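ABC transporter, substrate binding protein (Polyamine) (Agrobacterium tumefaciens, PDB 4EQ7) probably binds polyamines in the periplasm and hands them to an ABC transporter for uptake into the cell. Local coordinates at residues G106-S111 with S210-E215; F78-K83 with F243-T248. All coordinates share one frame; numbering follows the deposited sequence.

Interaction 1 (G106-S111 with S210-E215); sequences GCNVDS and SGVKVE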
loop_
_atom_site.group_PDB
_atom_site.type_symbol
_atom_site.label_atom_id
_atom_site.label_comp_id
_atom_site.label_asym_id
_atom_site.label_seq_id
_atom_site.Cartn_x
_atom_site.Cartn_y
_atom_site.Cartn_z
ATOM N N GLY A 106 -1.000 9.836 -12.269
ATOM C CA GLY A 106 -2.385 10.157 -12.613
ATOM C C GLY A 106 -2.506 11.604 -13.006
ATOM O O GLY A 106 -1.753 12.426 -12.492
ATOM N N CYS A 107 -3.421 11.929 -13.946
ATOM C CA CYS A 107 -3.548 13.298 -14.441
ATOM C C CYS A 107 -4.961 13.668 -14.897
ATOM O O CYS A 107 -5.586 12.916 -15.631
ATOM C CB CYS A 107 -2.541 13.540 -15.561
ATOM S SG CYS A 107 -2.586 15.224 -16.240
ATOM N N ASN A 108 -5.424 14.847 -14.501
ATOM C CA ASN A 108 -6.708 15.387 -14.908
ATOM C C ASN A 108 -6.418 16.063 -16.278
ATOM O O ASN A 108 -5.931 17.187 -16.316
ATOM C CB ASN A 108 -7.202 16.385 -13.843
ATOM C CG ASN A 108 -8.466 17.122 -14.205
ATOM O OD1 ASN A 108 -8.722 17.453 -15.369
ATOM N ND2 ASN A 108 -9.252 17.466 -13.201
ATOM N N VAL A 109 -6.633 15.327 -17.383
ATOM C CA VAL A 109 -6.335 15.737 -18.782
ATOM C C VAL A 109 -6.790 17.132 -19.169
ATOM O O VAL A 109 -5.971 17.929 -19.630
ATOM C CB VAL A 109 -6.830 14.708 -19.841
ATOM C CG1 VAL A 109 -6.254 15.012 -21.233
ATOM C CG2 VAL A 109 -6.478 13.296 -19.434
ATOM N N ASP A 110 -8.095 17.417 -19.016
ATOM C CA ASP A 110 -8.675 18.700 -19.421
ATOM C C ASP A 110 -8.292 19.896 -18.560
ATOM O O ASP A 110 -8.604 21.025 -18.932
ATOM C CB ASP A 110 -10.202 18.595 -19.605
ATOM C CG ASP A 110 -10.662 17.591 -20.649
ATOM O OD1 ASP A 110 -9.931 17.390 -21.658
ATOM O OD2 ASP A 110 -11.760 17.015 -20.473
ATOM N N SER A 111 -7.594 19.681 -17.437
ATOM C CA SER A 111 -7.194 20.822 -16.604
ATOM C C SER A 111 -5.778 21.301 -16.907
ATOM O O SER A 111 -5.363 22.346 -16.405
ATOM C CB SER A 111 -7.347 20.491 -15.120
ATOM O OG SER A 111 -6.372 19.546 -14.701
ATOM N N SER A 210 -16.444 8.387 -12.737
ATOM C CA SER A 210 -17.188 9.559 -12.259
ATOM C C SER A 210 -17.410 10.631 -13.352
ATOM O O SER A 210 -18.186 11.566 -13.137
ATOM C CB SER A 210 -16.518 10.170 -11.030
ATOM O OG SER A 210 -15.252 10.724 -11.348
ATOM N N GLY A 211 -16.734 10.493 -14.493
ATOM C CA GLY A 211 -16.865 11.436 -15.602
ATOM C C GLY A 211 -15.738 12.444 -15.730
ATOM O O GLY A 211 -15.846 13.403 -16.501
ATOM N N VAL A 212 -14.648 12.249 -14.969
ATOM C CA VAL A 212 -13.478 13.131 -15.037
ATOM C C VAL A 212 -12.546 12.501 -16.069
ATOM O O VAL A 212 -12.181 11.336 -15.914
ATOM C CB VAL A 212 -12.779 13.280 -13.641
ATOM C CG1 VAL A 212 -11.569 14.218 -13.724
ATOM C CG2 VAL A 212 -13.762 13.767 -12.576
ATOM N N LYS A 213 -12.179 13.243 -17.133
ATOM C CA LYS A 213 -11.262 12.701 -18.153
ATOM C C LYS A 213 -9.855 12.641 -17.548
ATOM O O LYS A 213 -9.312 13.655 -17.104
ATOM C CB LYS A 213 -11.273 13.523 -19.448
ATOM C CG LYS A 213 -10.659 12.758 -20.617
ATOM C CD LYS A 213 -10.514 13.605 -21.867
ATOM C CE LYS A 213 -9.919 12.801 -22.996
ATOM N NZ LYS A 213 -9.304 13.679 -24.024
ATOM N N VAL A 214 -9.316 11.437 -17.464
ATOM C CA VAL A 214 -8.022 11.226 -16.822
ATOM C C VAL A 214 -7.105 10.389 -17.690
ATOM O O VAL A 214 -7.575 9.665 -18.566
ATOM C CB VAL A 214 -8.174 10.617 -15.393
ATOM C CG1 VAL A 214 -8.870 11.579 -14.427
ATOM C CG2 VAL A 214 -8.877 9.264 -15.422
ATOM N N GLU A 215 -5.792 10.525 -17.455
ATOM C CA GLU A 215 -4.739 9.734 -18.061
ATOM C C GLU A 215 -3.923 9.141 -16.917
ATOM O O GLU A 215 -3.798 9.753 -15.849
ATOM C CB GLU A 215 -3.826 10.597 -18.935
ATOM C CG GLU A 215 -4.205 10.640 -20.399
ATOM C CD GLU A 215 -3.282 11.476 -21.261
ATOM O OE1 GLU A 215 -2.049 11.424 -21.051
ATOM O OE2 GLU A 215 -3.795 12.163 -22.171
HETATM O O HOH W 1 -10.175 16.179 -17.161
#
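Cys107 and Glu215 form an antiparallel hydrogen-bonded pair where the end of strand 96-108 meets the start of strand 214-229, two long strands of the mixed sheet in this periplasmic solute-binding protein fold. Two backbone bonds define the pair: Cys107 N to Glu215 O at 2.9 Å and Glu215 N to Cys107 O at 3.0 Å, the second straighter, with 160° at its hydrogen. Asn108 and Val214 follow as a non-hydrogen-bonded pair, and the CA of Val214 also makes a CA-H...O contact with Cys107 O. Past this point strand 96-108 gives way to a short 3-10 segment, 109-111, and Val109 N keeps only a weak bond to Lys213 O. A water bridges the widening gap, donating to Lys213 O and, at 2.6 Å, to Asn108 OD1 while accepting from Asp110 N. Against the Glu215 side chain, Val109 CG2 lies 3.6 Å from Glu215 CG, and the two side chains cross at about a right angle. Val109 CG1 is anti to the backbone N (chi1 -168°), which leaves CG2 as the branch laid against Val214 and Glu215. The carboxylate of Asp110 crosses the aliphatic part of Lys213, Asp110 OD2 standing 3.7 Å from Lys213 CB; the charged ends, OD1 and NZ, stay 4.4 Å apart, too far for a salt bridge. Cys107 is tied to Cys115 by a disulfide, and Glu215 forms a salt bridge with Lys117. Asn108 ND2 bonds to Ile189 O, Val214 packs on Met204 and Leu207 of helix 203-210, and strand 96-108 pairs along its other edge with strand 196-200.

Interaction 2 (F78-K83 with F243-T248); sequences FSVIDK and FIALAT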
loop_
_atom_site.group_PDB
_atom_site.type_symbol
_atom_site.label_atom_id
_atom_site.label_comp_id
_atom_site.label_asym_id
_atom_site.label_seq_id
_atom_site.Cartn_x
_atom_site.Cartn_y
_atom_site.Cartn_z
ATOM N N PHE A 78 1.834 -22.726 6.700
ATOM C CA PHE A 78 1.775 -22.936 5.266
ATOM C C PHE A 78 1.209 -24.292 4.794
ATOM O O PHE A 78 1.220 -24.580 3.601
ATOM C CB PHE A 78 3.062 -22.510 4.559
ATOM C CG PHE A 78 3.286 -21.011 4.656
ATOM C CD1 PHE A 78 2.361 -20.117 4.128
ATOM C CD2 PHE A 78 4.444 -20.502 5.239
ATOM C CE1 PHE A 78 2.560 -18.734 4.231
ATOM C CE2 PHE A 78 4.655 -19.115 5.319
ATOM C CZ PHE A 78 3.711 -18.246 4.815
ATOM N N SER A 79 0.658 -25.071 5.722
ATOM C CA SER A 79 -0.090 -26.289 5.405
ATOM C C SER A 79 -1.567 -25.864 5.368
ATOM O O SER A 79 -2.349 -26.506 4.680
ATOM C CB SER A 79 0.139 -27.388 6.442
ATOM O OG SER A 79 -0.448 -27.125 7.709
ATOM N N VAL A 80 -1.938 -24.768 6.098
ATOM C CA VAL A 80 -3.311 -24.199 6.126
ATOM C C VAL A 80 -3.416 -23.110 5.054
ATOM O O VAL A 80 -4.379 -23.085 4.276
ATOM C CB VAL A 80 -3.747 -23.703 7.536
ATOM C CG1 VAL A 80 -5.093 -22.962 7.491
ATOM C CG2 VAL A 80 -3.814 -24.867 8.530
ATOM N N ILE A 81 -2.399 -22.224 5.009
ATOM C CA ILE A 81 -2.303 -21.160 4.014
ATOM C C ILE A 81 -1.507 -21.728 2.852
ATOM O O ILE A 81 -0.338 -22.073 3.025
ATOM C CB ILE A 81 -1.638 -19.898 4.623
ATOM C CG1 ILE A 81 -2.436 -19.404 5.864
ATOM C CG2 ILE A 81 -1.544 -18.785 3.545
ATOM C CD1 ILE A 81 -1.624 -18.696 6.929
ATOM N N ASP A 82 -2.118 -21.821 1.668
ATOM C CA ASP A 82 -1.405 -22.336 0.506
ATOM C C ASP A 82 -0.614 -21.189 -0.125
ATOM O O ASP A 82 -1.185 -20.328 -0.810
ATOM C CB ASP A 82 -2.372 -23.007 -0.500
ATOM C CG ASP A 82 -1.714 -23.604 -1.743
ATOM O OD1 ASP A 82 -0.462 -23.604 -1.819
ATOM O OD2 ASP A 82 -2.451 -24.087 -2.629
ATOM N N LYS A 83 0.704 -21.181 0.096
ATOM C CA LYS A 83 1.542 -20.100 -0.428
ATOM C C LYS A 83 1.840 -20.242 -1.912
ATOM O O LYS A 83 2.283 -19.275 -2.520
ATOM C CB LYS A 83 2.812 -19.865 0.436
ATOM C CG LYS A 83 3.907 -20.910 0.294
ATOM C CD LYS A 83 5.044 -20.635 1.264
ATOM C CE LYS A 83 6.037 -21.760 1.264
ATOM N NZ LYS A 83 7.147 -21.523 2.218
ATOM N N PHE A 243 -8.459 -18.067 8.874
ATOM C CA PHE A 243 -8.955 -16.766 8.382
ATOM C C PHE A 243 -8.033 -16.261 7.272
ATOM O O PHE A 243 -8.507 -15.865 6.198
ATOM C CB PHE A 243 -9.047 -15.743 9.521
ATOM C CG PHE A 243 -9.505 -14.389 9.029
ATOM C CD1 PHE A 243 -10.855 -14.050 9.034
ATOM C CD2 PHE A 243 -8.590 -13.465 8.524
ATOM C CE1 PHE A 243 -11.282 -12.823 8.517
ATOM C CE2 PHE A 243 -9.018 -12.240 8.017
ATOM C CZ PHE A 243 -10.357 -11.925 8.024
ATOM N N ILE A 244 -6.693 -16.323 7.523
ATOM C CA ILE A 244 -5.716 -15.890 6.524
ATOM C C ILE A 244 -5.819 -16.704 5.251
ATOM O O ILE A 244 -5.808 -16.127 4.166
ATOM C CB ILE A 244 -4.278 -15.809 7.107
ATOM C CG1 ILE A 244 -4.215 -14.681 8.154
ATOM C CG2 ILE A 244 -3.258 -15.587 5.987
ATOM C CD1 ILE A 244 -2.955 -14.636 9.002
ATOM N N ALA A 245 -5.992 -18.051 5.372
ATOM C CA ALA A 245 -6.141 -18.900 4.179
ATOM C C ALA A 245 -7.384 -18.467 3.382
ATOM O O ALA A 245 -7.318 -18.392 2.159
ATOM C CB ALA A 245 -6.254 -20.372 4.584
ATOM N N LEU A 246 -8.486 -18.136 4.063
ATOM C CA LEU A 246 -9.697 -17.693 3.351
ATOM C C LEU A 246 -9.442 -16.338 2.666
ATOM O O LEU A 246 -9.702 -16.194 1.471
ATOM C CB LEU A 246 -10.894 -17.590 4.310
ATOM C CG LEU A 246 -12.246 -17.301 3.639
ATOM C CD1 LEU A 246 -13.334 -18.110 4.282
ATOM C CD2 LEU A 246 -12.593 -15.800 3.713
ATOM N N ALA A 247 -8.938 -15.356 3.435
ATOM C CA ALA A 247 -8.660 -13.980 2.979
ATOM C C ALA A 247 -7.739 -13.919 1.765
ATOM O O ALA A 247 -7.907 -13.050 0.908
ATOM C CB ALA A 247 -8.078 -13.178 4.137
ATOM N N THR A 248 -6.822 -14.890 1.643
ATOM C CA THR A 248 -5.854 -14.940 0.552
ATOM C C THR A 248 -6.239 -15.922 -0.560
ATOM O O THR A 248 -5.472 -16.106 -1.502
ATOM C CB THR A 248 -4.438 -15.115 1.104
ATOM O OG1 THR A 248 -4.396 -16.310 1.878
ATOM C CG2 THR A 248 -3.998 -13.925 1.964
#
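Ile244, near the end of helix 237-247, receives the tip of Ile81 from segment 78-83 of the loop between helix 61-67 and strand 96-108: Ile81 CD1 lies 3.6 Å from Ile244 CG2, the two side chains crossing obliquely. With Ile81 CG1 anti to its own carbonyl carbon (chi1 -57°), CG1 runs alongside Ala245 and Ile244 and CG2 turns toward Thr248; the roughly extended chi2 of 150° then takes CD1 to Ile244. Ala245 gives the closest CA pair, 4.5 Å from Ile81 CA to Ala245 CA. Ala245 CB points at the loop and lies 3.3 Å from Val80 O and 4.1 Å from Val80 CG1; Ile81 CG1 passes 3.8 Å from Ala245 N. One turn after Ile244, Thr248 is the first residue to leave the helix. Its OG1 meets Ile81 CG2 at 4.1 Å while bonding back to Ile244 O at 2.7 Å. Thr248 N bonds to the same oxygen; two bonds therefore grip it, one from each face of the carbonyl plane. Around the contact, Leu86 touches Ile81 and Thr248, and Val96 touches Ile244 and Thr248. With no hydrogen bond between the segments, van der Waals contact joins them, and the threonine hydroxyl beside Ile81 spends its proton on Ile244 O, within its own segment.

How the interactions relate
The two contacts lie on opposite sides of the chain's centre, their own centres about 39 Å apart, yet they draw on consecutive elements: strand 214-229 supplies interaction 1 and helix 237-247, next in the chain, interaction 2. Strand 96-108 is also common to both surroundings, pairing in interaction 1 at its end and offering Val96 beside interaction 2 at its start. Chemistry differs accordingly. Interaction 1, partly buried, joins strand ends by backbone bonds and a bridging water, with exposed charged residues at its margin, and covers 396 Å². Interaction 2 is the more buried but smaller at 182 Å², a loop against a helix through aliphatic groups.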